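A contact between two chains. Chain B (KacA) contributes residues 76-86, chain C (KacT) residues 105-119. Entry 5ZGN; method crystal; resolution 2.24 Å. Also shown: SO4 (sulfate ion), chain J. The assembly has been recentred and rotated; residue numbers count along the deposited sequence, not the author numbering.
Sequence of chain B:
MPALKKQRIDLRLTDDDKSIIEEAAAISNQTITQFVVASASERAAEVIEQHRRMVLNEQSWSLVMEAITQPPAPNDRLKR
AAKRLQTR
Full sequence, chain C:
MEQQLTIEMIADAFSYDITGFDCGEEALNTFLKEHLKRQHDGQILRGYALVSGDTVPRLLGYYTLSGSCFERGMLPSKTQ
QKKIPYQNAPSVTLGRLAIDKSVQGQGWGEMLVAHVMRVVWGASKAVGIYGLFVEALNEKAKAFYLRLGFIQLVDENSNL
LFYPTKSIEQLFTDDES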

ATOM      1  N   ASP B  76      22.394  26.191 -38.629  1.00 71.48           N
ATOM      2  CA  ASP B  76      21.793  27.158 -39.543  1.00 74.86           C
ATOM      3  C   ASP B  76      20.286  26.955 -39.663  1.00 73.23           C
ATOM      4  O   ASP B  76      19.527  27.930 -39.727  1.00 71.31           O
ATOM      5  CB  ASP B  76      22.462  27.064 -40.914  1.00 81.11           C
ATOM      6  CG  ASP B  76      23.882  27.596 -40.904  1.00 86.92           C
ATOM      7  OD1 ASP B  76      24.343  28.040 -39.832  1.00 92.14           O
ATOM      8  OD2 ASP B  76      24.532  27.582 -41.971  1.00 89.91           O
ATOM      9  N   ARG B  77      19.834  25.699 -39.697  1.00 73.33           N
ATOM     10  CA  ARG B  77      18.406  25.428 -39.832  1.00 72.32           C
ATOM     11  C   ARG B  77      17.632  25.905 -38.606  1.00 69.77           C
ATOM     12  O   ARG B  77      16.543  26.476 -38.738  1.00 69.32           O
ATOM     13  CB  ARG B  77      18.191  23.937 -40.091  1.00 74.69           C
ATOM     14  CG  ARG B  77      16.787  23.429 -39.840  1.00 76.57           C
ATOM     15  CD  ARG B  77      16.643  22.007 -40.356  1.00 81.19           C
ATOM     16  NE  ARG B  77      15.868  21.933 -41.591  1.00 85.74           N
ATOM     17  CZ  ARG B  77      16.394  21.823 -42.807  1.00 88.68           C
ATOM     18  NH1 ARG B  77      17.710  21.794 -42.966  1.00 90.01           N
ATOM     19  NH2 ARG B  77      15.601  21.758 -43.866  1.00 90.29           N
ATOM     20  N   LEU B  78      18.181  25.690 -37.405  1.00 71.99           N
ATOM     21  CA  LEU B  78      17.521  26.183 -36.198  1.00 67.54           C
ATOM     22  C   LEU B  78      17.559  27.703 -36.155  1.00 68.86           C
ATOM     23  O   LEU B  78      16.570  28.349 -35.785  1.00 69.83           O
ATOM     24  CB  LEU B  78      18.177  25.600 -34.947  1.00 66.53           C
ATOM     25  CG  LEU B  78      17.644  26.114 -33.607  1.00 65.97           C
ATOM     26  CD1 LEU B  78      16.141  25.904 -33.498  1.00 66.11           C
ATOM     27  CD2 LEU B  78      18.370  25.450 -32.448  1.00 64.72           C
ATOM     28  N   LYS B  79      18.696  28.287 -36.528  1.00 68.33           N
ATOM     29  CA  LYS B  79      18.781  29.735 -36.656  1.00 68.52           C
ATOM     30  C   LYS B  79      17.747  30.242 -37.656  1.00 66.86           C
ATOM     31  O   LYS B  79      17.103  31.275 -37.432  1.00 64.32           O
ATOM     32  CB  LYS B  79      20.202  30.102 -37.084  1.00 71.66           C
ATOM     33  CG  LYS B  79      21.202  30.125 -35.929  1.00 74.77           C
ATOM     34  CD  LYS B  79      22.643  29.913 -36.399  1.00 78.20           C
ATOM     35  CE  LYS B  79      23.271  31.122 -37.042  1.00 81.76           C
ATOM     36  NZ  LYS B  79      24.683  30.822 -37.421  1.00 84.07           N
ATOM     37  N   ARG B  80      17.556  29.503 -38.754  1.00 68.89           N
ATOM     38  CA  ARG B  80      16.568  29.880 -39.760  1.00 71.61           C
ATOM     39  C   ARG B  80      15.146  29.788 -39.210  1.00 68.93           C
ATOM     40  O   ARG B  80      14.273  30.563 -39.616  1.00 68.86           O
ATOM     41  CB  ARG B  80      16.718  28.999 -41.004  1.00 77.01           C
ATOM     42  CG  ARG B  80      15.789  29.371 -42.152  1.00 81.21           C
ATOM     43  CD  ARG B  80      16.172  28.649 -43.442  1.00 86.21           C
ATOM     44  NE  ARG B  80      17.576  28.274 -43.463  1.00 91.48           N
ATOM     45  CZ  ARG B  80      18.008  27.058 -43.781  1.00 95.54           C
ATOM     46  NH1 ARG B  80      17.147  26.100 -44.117  1.00 98.05           N
ATOM     47  NH2 ARG B  80      19.310  26.794 -43.781  1.00 97.46           N
ATOM     48  N   ALA B  81      14.881  28.838 -38.312  1.00 71.46           N
ATOM     49  CA  ALA B  81      13.529  28.707 -37.772  1.00 68.42           C
ATOM     50  C   ALA B  81      13.175  29.856 -36.836  1.00 67.37           C
ATOM     51  O   ALA B  81      12.025  30.316 -36.821  1.00 65.76           O
ATOM     52  CB  ALA B  81      13.382  27.367 -37.061  1.00 67.75           C
ATOM     53  N   ALA B  82      14.148  30.318 -36.039  1.00 63.75           N
ATOM     54  CA  ALA B  82      13.947  31.477 -35.177  1.00 64.46           C
ATOM     55  C   ALA B  82      13.879  32.749 -36.002  1.00 71.63           C
ATOM     56  O   ALA B  82      13.312  33.744 -35.517  1.00 70.14           O
ATOM     57  CB  ALA B  82      15.066  31.591 -34.135  1.00 60.61           C
ATOM     58  N   LYS B  83      14.359  32.763 -37.226  1.00 67.56           N
ATOM     59  CA  LYS B  83      14.207  33.983 -37.973  1.00 71.48           C
ATOM     60  C   LYS B  83      12.746  34.136 -38.364  1.00 70.27           C
ATOM     61  O   LYS B  83      12.170  35.175 -38.141  1.00 70.40           O
ATOM     62  CB  LYS B  83      15.134  34.038 -39.171  1.00 80.06           C
ATOM     63  CG  LYS B  83      16.251  35.052 -39.023  1.00 86.27           C
ATOM     64  CD  LYS B  83      17.385  34.783 -40.001  1.00 87.22           C
ATOM     65  CE  LYS B  83      18.600  34.151 -39.333  1.00 89.68           C
ATOM     66  NZ  LYS B  83      19.345  33.271 -40.269  1.00 91.99           N
ATOM     67  N   ARG B  84      12.130  33.106 -38.922  1.00 72.15           N
ATOM     68  CA  ARG B  84      10.718  33.254 -39.276  1.00 70.14           C
ATOM     69  C   ARG B  84       9.825  33.489 -38.063  1.00 64.54           C
ATOM     70  O   ARG B  84       8.744  34.076 -38.193  1.00 62.21           O
ATOM     71  CB  ARG B  84      10.240  32.007 -40.034  1.00 71.93           C
ATOM     72  CG  ARG B  84      11.141  31.575 -41.192  1.00 75.75           C
ATOM     73  CD  ARG B  84      10.728  30.200 -41.725  1.00 80.80           C
ATOM     74  NE  ARG B  84      11.307  29.097 -40.963  1.00 85.82           N
ATOM     75  CZ  ARG B  84      11.522  27.882 -41.458  1.00 90.74           C
ATOM     76  NH1 ARG B  84      12.059  26.939 -40.697  1.00 92.65           N
ATOM     77  NH2 ARG B  84      11.213  27.614 -42.721  1.00 93.90           N
ATOM     78  N   LEU B  85      10.224  33.001 -36.890  1.00 71.04           N
ATOM     79  CA  LEU B  85       9.425  33.261 -35.698  1.00 70.95           C
ATOM     80  C   LEU B  85       9.440  34.741 -35.337  1.00 76.19           C
ATOM     81  O   LEU B  85       8.429  35.273 -34.862  1.00 76.48           O
ATOM     82  CB  LEU B  85       9.923  32.410 -34.529  1.00 68.29           C
ATOM     83  CG  LEU B  85       9.156  32.540 -33.215  1.00 67.52           C
ATOM     84  CD1 LEU B  85       7.690  32.135 -33.368  1.00 67.42           C
ATOM     85  CD2 LEU B  85       9.833  31.719 -32.131  1.00 65.80           C
ATOM     86  N   GLN B  86      10.556  35.426 -35.581  1.00 71.80           N
ATOM     87  CA  GLN B  86      10.671  36.845 -35.259  1.00 75.03           C
ATOM     88  C   GLN B  86      10.463  37.706 -36.500  1.00 74.82           C
ATOM     89  O   GLN B  86       9.748  37.322 -37.424  1.00 74.55           O
ATOM     90  CB  GLN B  86      12.036  37.158 -34.645  1.00 78.96           C
ATOM     91  CG  GLN B  86      12.431  36.227 -33.527  1.00 81.77           C
ATOM     92  CD  GLN B  86      11.605  36.430 -32.283  1.00 85.03           C
ATOM     93  OE1 GLN B  86      10.882  35.537 -31.838  1.00 91.53           O
ATOM     94  NE2 GLN B  86      11.720  37.611 -31.701  1.00 85.17           N
TER
ATOM     95  N   GLY C 105       5.297  20.679 -44.629  1.00 68.88           N
ATOM     96  CA  GLY C 105       6.358  20.910 -45.591  1.00 69.53           C
ATOM     97  C   GLY C 105       6.687  22.360 -45.858  1.00 68.88           C
ATOM     98  O   GLY C 105       7.325  22.662 -46.869  1.00 70.58           O
ATOM     99  N   GLN C 106       6.278  23.273 -44.977  1.00 67.08           N
ATOM    100  CA  GLN C 106       6.553  24.696 -45.146  1.00 67.64           C
ATOM    101  C   GLN C 106       7.405  25.284 -44.028  1.00 67.10           C
ATOM    102  O   GLN C 106       7.642  26.497 -44.021  1.00 67.55           O
ATOM    103  CB  GLN C 106       5.244  25.482 -45.280  1.00 67.17           C
ATOM    104  CG  GLN C 106       4.355  24.976 -46.398  1.00 68.14           C
ATOM    105  CD  GLN C 106       3.130  25.839 -46.604  1.00 70.04           C
ATOM    106  OE1 GLN C 106       2.690  26.529 -45.689  1.00 71.72           O
ATOM    107  NE2 GLN C 106       2.589  25.829 -47.818  1.00 69.62           N
ATOM    108  N   GLY C 107       7.864  24.469 -43.081  1.00 69.46           N
ATOM    109  CA  GLY C 107       8.714  24.957 -42.018  1.00 68.38           C
ATOM    110  C   GLY C 107       8.005  25.332 -40.736  1.00 67.69           C
ATOM    111  O   GLY C 107       8.669  25.772 -39.788  1.00 66.75           O
ATOM    112  N   TRP C 108       6.681  25.180 -40.672  1.00 66.63           N
ATOM    113  CA  TRP C 108       5.963  25.527 -39.450  1.00 65.19           C
ATOM    114  C   TRP C 108       6.310  24.579 -38.310  1.00 62.93           C
ATOM    115  O   TRP C 108       6.244  24.971 -37.139  1.00 61.16           O
ATOM    116  CB  TRP C 108       4.455  25.520 -39.698  1.00 65.49           C
ATOM    117  CG  TRP C 108       4.019  26.413 -40.815  1.00 65.81           C
ATOM    118  CD1 TRP C 108       3.640  26.031 -42.066  1.00 65.37           C
ATOM    119  CD2 TRP C 108       3.911  27.844 -40.784  1.00 65.96           C
ATOM    120  NE1 TRP C 108       3.303  27.129 -42.816  1.00 68.54           N
ATOM    121  CE2 TRP C 108       3.461  28.255 -42.053  1.00 66.61           C
ATOM    122  CE3 TRP C 108       4.151  28.815 -39.807  1.00 65.83           C
ATOM    123  CZ2 TRP C 108       3.247  29.594 -42.373  1.00 67.32           C
ATOM    124  CZ3 TRP C 108       3.937  30.145 -40.126  1.00 65.05           C
ATOM    125  CH2 TRP C 108       3.490  30.522 -41.398  1.00 66.75           C
ATOM    126  N   GLY C 109       6.678  23.337 -38.628  1.00 63.06           N
ATOM    127  CA  GLY C 109       7.047  22.395 -37.583  1.00 63.36           C
ATOM    128  C   GLY C 109       8.298  22.810 -36.833  1.00 66.07           C
ATOM    129  O   GLY C 109       8.359  22.708 -35.604  1.00 64.85           O
ATOM    130  N   GLU C 110       9.313  23.288 -37.557  1.00 64.66           N
ATOM    131  CA  GLU C 110      10.525  23.757 -36.896  1.00 64.12           C
ATOM    132  C   GLU C 110      10.325  25.122 -36.252  1.00 61.45           C
ATOM    133  O   GLU C 110      10.971  25.425 -35.244  1.00 61.50           O
ATOM    134  CB  GLU C 110      11.691  23.804 -37.884  1.00 67.03           C
ATOM    135  CG  GLU C 110      11.587  22.793 -39.012  1.00 70.19           C
ATOM    136  CD  GLU C 110      12.891  22.612 -39.767  1.00 73.00           C
ATOM    137  OE1 GLU C 110      13.402  23.601 -40.333  1.00 73.32           O
ATOM    138  OE2 GLU C 110      13.399  21.470 -39.807  1.00 75.25           O
HETATM  139  N   MSE C 111       9.438  25.951 -36.811  1.00 62.34           N
HETATM  140  CA  MSE C 111       9.134  27.229 -36.177  1.00 60.85           C
HETATM  141  C   MSE C 111       8.438  27.029 -34.837  1.00 58.58           C
HETATM  142  O   MSE C 111       8.659  27.811 -33.905  1.00 57.51           O
HETATM  143  CB  MSE C 111       8.275  28.095 -37.101  1.00 60.00           C
HETATM  144  CG  MSE C 111       8.059  29.514 -36.583  1.00 60.57           C
HETATM  145 SE   MSE C 111       7.197  30.596 -37.743  1.00 63.04          SE
HETATM  146  CE  MSE C 111       5.562  30.669 -37.021  1.00 61.43           C
ATOM    147  N   LEU C 112       7.599  25.997 -34.722  1.00 57.11           N
ATOM    148  CA  LEU C 112       7.030  25.659 -33.421  1.00 56.92           C
ATOM    149  C   LEU C 112       8.117  25.216 -32.451  1.00 55.11           C
ATOM    150  O   LEU C 112       8.117  25.619 -31.283  1.00 54.08           O
ATOM    151  CB  LEU C 112       5.970  24.567 -33.565  1.00 56.66           C
ATOM    152  CG  LEU C 112       4.608  24.962 -34.137  1.00 58.15           C
ATOM    153  CD1 LEU C 112       3.613  23.830 -33.953  1.00 59.01           C
ATOM    154  CD2 LEU C 112       4.100  26.220 -33.468  1.00 58.74           C
ATOM    155  N   VAL C 113       9.058  24.393 -32.924  1.00 56.36           N
ATOM    156  CA  VAL C 113      10.178  23.980 -32.083  1.00 55.48           C
ATOM    157  C   VAL C 113      10.989  25.194 -31.649  1.00 56.60           C
ATOM    158  O   VAL C 113      11.421  25.291 -30.492  1.00 56.25           O
ATOM    159  CB  VAL C 113      11.048  22.950 -32.827  1.00 54.60           C
ATOM    160  CG1 VAL C 113      12.445  22.886 -32.222  1.00 56.50           C
ATOM    161  CG2 VAL C 113      10.386  21.581 -32.805  1.00 56.10           C
ATOM    162  N   ALA C 114      11.185  26.151 -32.561  1.00 55.02           N
ATOM    163  CA  ALA C 114      11.839  27.400 -32.189  1.00 54.53           C
ATOM    164  C   ALA C 114      10.990  28.196 -31.207  1.00 54.70           C
ATOM    165  O   ALA C 114      11.533  28.869 -30.322  1.00 54.46           O
ATOM    166  CB  ALA C 114      12.140  28.233 -33.435  1.00 54.58           C
ATOM    167  N   HIS C 115       9.661  28.126 -31.338  1.00 52.76           N
ATOM    168  CA  HIS C 115       8.795  28.778 -30.362  1.00 53.24           C
ATOM    169  C   HIS C 115       8.833  28.060 -29.021  1.00 52.85           C
ATOM    170  O   HIS C 115       8.702  28.702 -27.972  1.00 52.58           O
ATOM    171  CB  HIS C 115       7.358  28.834 -30.878  1.00 53.95           C
ATOM    172  CG  HIS C 115       6.432  29.619 -30.000  1.00 54.04           C
ATOM    173  ND1 HIS C 115       5.867  29.094 -28.858  1.00 52.61           N
ATOM    174  CD2 HIS C 115       5.973  30.889 -30.100  1.00 54.64           C
ATOM    175  CE1 HIS C 115       5.101  30.009 -28.289  1.00 53.16           C
ATOM    176  NE2 HIS C 115       5.146  31.105 -29.023  1.00 54.40           N
ATOM    177  N   VAL C 116       9.007  26.736 -29.036  1.00 49.49           N
ATOM    178  CA  VAL C 116       9.147  25.991 -27.789  1.00 52.51           C
ATOM    179  C   VAL C 116      10.371  26.472 -27.024  1.00 55.32           C
ATOM    180  O   VAL C 116      10.316  26.697 -25.810  1.00 53.65           O
ATOM    181  CB  VAL C 116       9.223  24.479 -28.072  1.00 52.45           C
ATOM    182  CG1 VAL C 116       9.610  23.723 -26.814  1.00 52.05           C
ATOM    183  CG2 VAL C 116       7.903  23.967 -28.621  1.00 52.73           C
HETATM  184  N   MSE C 117      11.487  26.648 -27.721  1.00 53.14           N
HETATM  185  CA  MSE C 117      12.717  27.083 -27.082  1.00 56.00           C
HETATM  186  C   MSE C 117      12.588  28.496 -26.532  1.00 56.37           C
HETATM  187  O   MSE C 117      13.250  28.845 -25.559  1.00 55.88           O
HETATM  188  CB  MSE C 117      13.884  27.004 -28.063  1.00 59.12           C
HETATM  189  CG  MSE C 117      14.138  25.606 -28.585  1.00 62.95           C
HETATM  190 SE   MSE C 117      15.666  25.533 -29.786  1.00 66.08          SE
HETATM  191  CE  MSE C 117      15.636  23.626 -30.184  1.00 66.78           C
ATOM    192  N   ARG C 118      11.726  29.308 -27.149  1.00 54.31           N
ATOM    193  CA  ARG C 118      11.587  30.689 -26.700  1.00 56.84           C
ATOM    194  C   ARG C 118      10.875  30.772 -25.355  1.00 52.83           C
ATOM    195  O   ARG C 118      11.261  31.568 -24.493  1.00 50.57           O
ATOM    196  CB  ARG C 118      10.841  31.518 -27.740  1.00 62.42           C
ATOM    197  CG  ARG C 118      10.580  32.938 -27.286  1.00 69.32           C
ATOM    198  CD  ARG C 118      11.119  33.937 -28.275  1.00 76.04           C
ATOM    199  NE  ARG C 118      10.320  33.967 -29.490  1.00 82.98           N
ATOM    200  CZ  ARG C 118       9.077  34.436 -29.559  1.00 86.01           C
ATOM    201  NH1 ARG C 118       8.467  34.924 -28.484  1.00 87.35           N
ATOM    202  NH2 ARG C 118       8.432  34.419 -30.715  1.00 89.93           N
ATOM    203  N   VAL C 119       9.829  29.968 -25.156  1.00 55.83           N
ATOM    204  CA  VAL C 119       9.165  29.975 -23.858  1.00 55.50           C
ATOM    205  C   VAL C 119      10.057  29.315 -22.815  1.00 51.37           C
ATOM    206  O   VAL C 119      10.085  29.732 -21.651  1.00 50.28           O
ATOM    207  CB  VAL C 119       7.772  29.319 -23.942  1.00 58.12           C
ATOM    208  CG1 VAL C 119       6.887  30.070 -24.928  1.00 58.17           C
ATOM    209  CG2 VAL C 119       7.875  27.877 -24.341  1.00 59.14           C
TER
HETATM  210  S   SO4 J 201       8.200  21.219 -41.211  1.00 70.77           S
HETATM  211  O1  SO4 J 201       8.325  21.670 -42.596  1.00 71.47           O
HETATM  212  O2  SO4 J 201       6.795  20.968 -40.894  1.00 69.98           O
HETATM  213  O3  SO4 J 201       8.962  19.986 -41.023  1.00 70.47           O
HETATM  214  O4  SO4 J 201       8.720  22.256 -40.326  1.00 70.84           O

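Helix 76-85 of chain B lies across helix 108-119 of chain C nearly at a right angle: the N-to-C directions differ by 83° and the axes approach to 8.2 Å. So steep a crossing confines close packing to a short patch, and small residues occupy its centre. Ala B81 and Ala C114 both point their CA-to-CB bonds toward the opposing helix, and their CB atoms meet at 3.9 Å. The methyl of Ala B81 also rests on backbone, its CB 3.6 Å from Glu C110 O.

The main bump is Leu B85, the residue with the largest area covered on chain B. Its side chain (chi1 t, chi2 p) enters a hollow formed by Met C111, Ala C114, His C115 and Arg C118. Leu B85 CB lies 4.0 Å from Met C111 CG; Leu B85 CD2 reaches the hollow's backbone, 3.6 Å from His C115 CA, while Leu B85 CD1 meets the imidazole at its edge, 3.9 Å from His C115 CD2. Arg C118 closes the pocket, its NH2 3.2 Å from Leu B85 CG.

Met C111, a selenomethionine, fills space in return: its SE is 3.8 Å from Arg B84 O. A second selenomethionine, Met C117, packs its SE 3.8 Å from Leu B78 CD1.

Glu C110 forms a salt bridge with Arg B77, whose NE lies 3.1 Å from Glu C110 OE2 and 3.2 Å from OE1; angles of 133° and 130° make both hydrogen bonds weak. A longer salt bridge spans 3.6 Å from Arg B84 NH1 to Glu C110 OE1. Gln B86 OE1 sits over one face of the Arg C118 guanidinium, 2.9 Å from Arg C118 NE, where poor angles preclude a hydrogen bond. At Gly C107, an ideal CB would fall 2.3 Å from Arg B84 NH2, so the absent side chain leaves room for that guanidinium.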